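Gifsy-2 prophage ATP-binding sugar transporter-like protein (Salmonella typhimurium LT2, PDB 2PP6) is a prophage-encoded protein that may bind ATP and, by its name, resembles a component of a sugar transporter. Local coordinates at the interface of chains A and B. Sequence-based numbering; all coordinates share one arbitrary frame. Chains: chain A/B, Gifsy-2 prophage ATP-binding sugar transporter-like protein.

Contact 1: the interface of chains A and B. Residues chain A 11, 15, 18-19; chain B 8, 11-12.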
# COMPACT_ATOMS: atom_id res chain seq x y z
N MSE A 11 -5.70 2.26 3.59
CA MSE A 11 -4.90 1.12 3.20
C MSE A 11 -4.52 0.36 4.46
O MSE A 11 -4.63 -0.87 4.49
CB MSE A 11 -3.68 1.60 2.42
CG MSE A 11 -4.08 2.16 1.07
SE MSE A 11 -2.63 2.73 -0.04
CE MSE A 11 -1.36 1.35 0.40
N MSE A 15 -5.44 -3.37 5.18
CA MSE A 15 -4.32 -4.27 5.36
C MSE A 15 -4.47 -5.13 6.61
O MSE A 15 -4.18 -6.32 6.60
CB MSE A 15 -3.02 -3.49 5.44
CG MSE A 15 -2.60 -2.90 4.10
SE MSE A 15 -0.96 -1.91 4.16
CE MSE A 15 0.16 -3.16 3.27
N LEU A 18 -7.22 -7.83 6.41
CA LEU A 18 -6.85 -8.97 5.59
C LEU A 18 -5.99 -9.93 6.38
O LEU A 18 -6.15 -11.15 6.28
CB LEU A 18 -6.10 -8.49 4.34
CG LEU A 18 -5.63 -9.54 3.33
CD1 LEU A 18 -6.79 -10.42 2.89
CD2 LEU A 18 -5.01 -8.84 2.15
N ILE A 19 -5.07 -9.39 7.17
CA ILE A 19 -4.22 -10.24 7.99
C ILE A 19 -5.08 -11.00 8.98
O ILE A 19 -4.87 -12.20 9.22
CB ILE A 19 -3.19 -9.44 8.79
CG1 ILE A 19 -2.13 -8.86 7.85
CG2 ILE A 19 -2.52 -10.34 9.82
CD1 ILE A 19 -1.01 -8.19 8.60
N PHE B 8 3.36 -5.85 4.59
CA PHE B 8 2.43 -4.88 5.16
C PHE B 8 3.10 -3.99 6.20
O PHE B 8 2.84 -2.79 6.25
CB PHE B 8 1.24 -5.59 5.80
CG PHE B 8 0.23 -6.12 4.80
CD1 PHE B 8 0.55 -6.23 3.45
CD2 PHE B 8 -1.04 -6.51 5.22
CE1 PHE B 8 -0.38 -6.71 2.53
CE2 PHE B 8 -1.97 -6.99 4.31
CZ PHE B 8 -1.63 -7.10 2.96
N MSE B 11 5.31 -1.44 4.49
CA MSE B 11 4.56 -0.41 3.81
C MSE B 11 4.08 0.59 4.85
O MSE B 11 4.19 1.80 4.65
CB MSE B 11 3.42 -1.05 3.03
CG MSE B 11 3.94 -1.86 1.87
SE MSE B 11 2.59 -2.65 0.76
CE MSE B 11 1.31 -1.22 0.79
N LYS B 12 3.57 0.08 5.96
CA LYS B 12 3.11 0.97 7.02
C LYS B 12 4.29 1.83 7.50
O LYS B 12 4.16 3.04 7.64
CB LYS B 12 2.54 0.18 8.20
CG LYS B 12 1.31 -0.65 7.86
CD LYS B 12 0.85 -1.47 9.05
CE LYS B 12 -0.27 -2.43 8.68
NZ LYS B 12 -1.45 -1.71 8.13
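Helix 2-23 of chain A lies antiparallel against helix 2-23 of chain B, and this patch centres on the selenomethionine A:Met15 and the ring of B:Phe8. The two side chains approach head-on from the two helices. A:Met15 starts with CG anti to its carbonyl carbon (chi1 -71°), runs on extended to SE, and then bends at chi3 (106°), which turns its methyl over the ring. CE sits above the ring face, 3.6 Å from its centroid, as a CH-pi contact, while CG lies over the same face toward the rim. The ring also meets the backbone of A:Met15, CE2 of B:Phe8 lying 3.3 Å from its carbonyl O.

Two further residues of chain A border the ring. CD2 of A:Leu18 reaches its edge in the ring plane, 3.9 Å from CZ of B:Phe8. A:Ile19 runs past beyond the rim, off the plane on the side away from A:Met15, with its CG1 3.7 Å from CD2 of B:Phe8.

Beyond the methyl of A:Met15, B:Met11 lies roughly perpendicular to it. The two Met11 side chains meet near the two-fold axis, again crosswise, with their CE methyls 3.7 Å apart; both are poorly ordered, so this junction is only loosely determined. B:Lys12 flanks the apolar core with an extended chain that bends at its last torsion (chi4 -59°), bringing its terminal amine NZ to 3.6 Å from CB of A:Met15.

Contact 2: the interface of chains A and B. Residues chain A 18-19, 22-23; chain B 4-5, 8.
The methyl of the selenomethionine B:Met4 packs between A:Leu18 and A:Ile19 at the apolar centre, with CE 3.5 Å from CG of A:Leu18 and 3.7 Å from CG1 of A:Ile19. B:Met4 leaves its helix with CG opposite the backbone N (chi1 -177°), continues extended to SE, and turns at chi3 (110°) to send CE toward chain A. It crosses A:Leu18 at a slant, whereas A:Ile19 runs alongside it in the opposite direction. Within chain B, CG of B:Met4 also lies 3.6 Å above the plane of the B:Phe8 ring, toward the rim, on the face away from A:Met15. B:Ala5 completes the apolar floor more distantly, its CA 4.3 Å from CD1 of A:Ile19.

Outward, the guanidinium of A:Arg22 turns its NE/NH1 edge toward CB and SE of B:Met4. Its chain bends at chi2 and chi3, and CB of B:Met4 lies in the guanidinium plane, 3.4 Å from NH1 of A:Arg22. SE of B:Met4 also touches NH1 and NE, an apolar and polarisable partner for a group that is probably charged. A:Phe23, the last residue of the helix, supports this arrangement from within chain A. CB of A:Arg22 sits over the centre of the A:Phe23 ring, and CZ of A:Phe23 lies 3.3 Å above the guanidinium plane of A:Arg22, toward the rim.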
# COMPACT_ATOMS: atom_id res chain seq x y z
N LEU A 18 -7.22 -7.83 6.41
CA LEU A 18 -6.85 -8.97 5.59
C LEU A 18 -5.99 -9.93 6.38
O LEU A 18 -6.15 -11.15 6.28
CB LEU A 18 -6.10 -8.49 4.34
CG LEU A 18 -5.63 -9.54 3.33
CD1 LEU A 18 -6.79 -10.42 2.89
CD2 LEU A 18 -5.01 -8.84 2.15
N ILE A 19 -5.07 -9.39 7.17
CA ILE A 19 -4.22 -10.24 7.99
C ILE A 19 -5.08 -11.00 8.98
O ILE A 19 -4.87 -12.20 9.22
CB ILE A 19 -3.19 -9.44 8.79
CG1 ILE A 19 -2.13 -8.86 7.85
CG2 ILE A 19 -2.52 -10.34 9.82
CD1 ILE A 19 -1.01 -8.19 8.60
N ARG A 22 -6.96 -13.79 7.18
CA ARG A 22 -6.12 -14.91 6.81
C ARG A 22 -5.54 -15.70 7.96
O ARG A 22 -5.47 -16.92 7.89
CB ARG A 22 -4.98 -14.44 5.92
CG ARG A 22 -5.27 -14.58 4.44
CD ARG A 22 -4.18 -15.40 3.78
NE ARG A 22 -2.95 -14.62 3.62
CZ ARG A 22 -1.78 -15.14 3.26
NH1 ARG A 22 -0.73 -14.35 3.13
NH2 ARG A 22 -1.66 -16.45 3.05
N PHE A 23 -5.10 -15.03 9.03
CA PHE A 23 -4.48 -15.73 10.14
C PHE A 23 -5.22 -15.62 11.47
O PHE A 23 -4.88 -16.31 12.44
CB PHE A 23 -3.04 -15.23 10.31
CG PHE A 23 -2.31 -15.02 9.00
CD1 PHE A 23 -2.13 -16.07 8.11
CD2 PHE A 23 -1.82 -13.76 8.65
CE1 PHE A 23 -1.48 -15.88 6.89
CE2 PHE A 23 -1.18 -13.56 7.44
CZ PHE A 23 -1.01 -14.62 6.56
N MSE B 4 3.46 -11.82 3.44
CA MSE B 4 2.43 -10.80 3.39
C MSE B 4 2.52 -9.86 4.59
O MSE B 4 2.53 -8.63 4.43
CB MSE B 4 1.04 -11.43 3.34
CG MSE B 4 -0.02 -10.38 3.20
SE MSE B 4 -1.79 -11.06 2.89
CE MSE B 4 -2.59 -10.61 4.61
N ALA B 5 2.59 -10.43 5.79
CA ALA B 5 2.68 -9.62 7.00
C ALA B 5 3.93 -8.74 7.04
O ALA B 5 3.85 -7.57 7.45
CB ALA B 5 2.62 -10.52 8.23
N PHE B 8 3.36 -5.85 4.59
CA PHE B 8 2.43 -4.88 5.16
C PHE B 8 3.10 -3.99 6.20
O PHE B 8 2.84 -2.79 6.25
CB PHE B 8 1.24 -5.59 5.80
CG PHE B 8 0.23 -6.12 4.80
CD1 PHE B 8 0.55 -6.23 3.45
CD2 PHE B 8 -1.04 -6.51 5.22
CE1 PHE B 8 -0.38 -6.71 2.53
CE2 PHE B 8 -1.97 -6.99 4.31
CZ PHE B 8 -1.63 -7.10 2.96

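Contacts 1 and 2 are neighbouring stretches of one antiparallel helix pairing, their C-alpha centres about 7 Å apart, and they share A:Leu18, A:Ile19 and B:Phe8. Contact 1 lies toward the two-fold axis, while contact 2 lies where the start of helix 2-23 in chain B meets the end of the equivalent helix of chain A. The symmetry repeats both with the chains exchanged, so the apolar packing recurs on either side of the axis. If the helices of the four copies in the deposited assembly pack as a four-helix bundle, this pairing would supply half of it; the structure alone does not establish the state in solution.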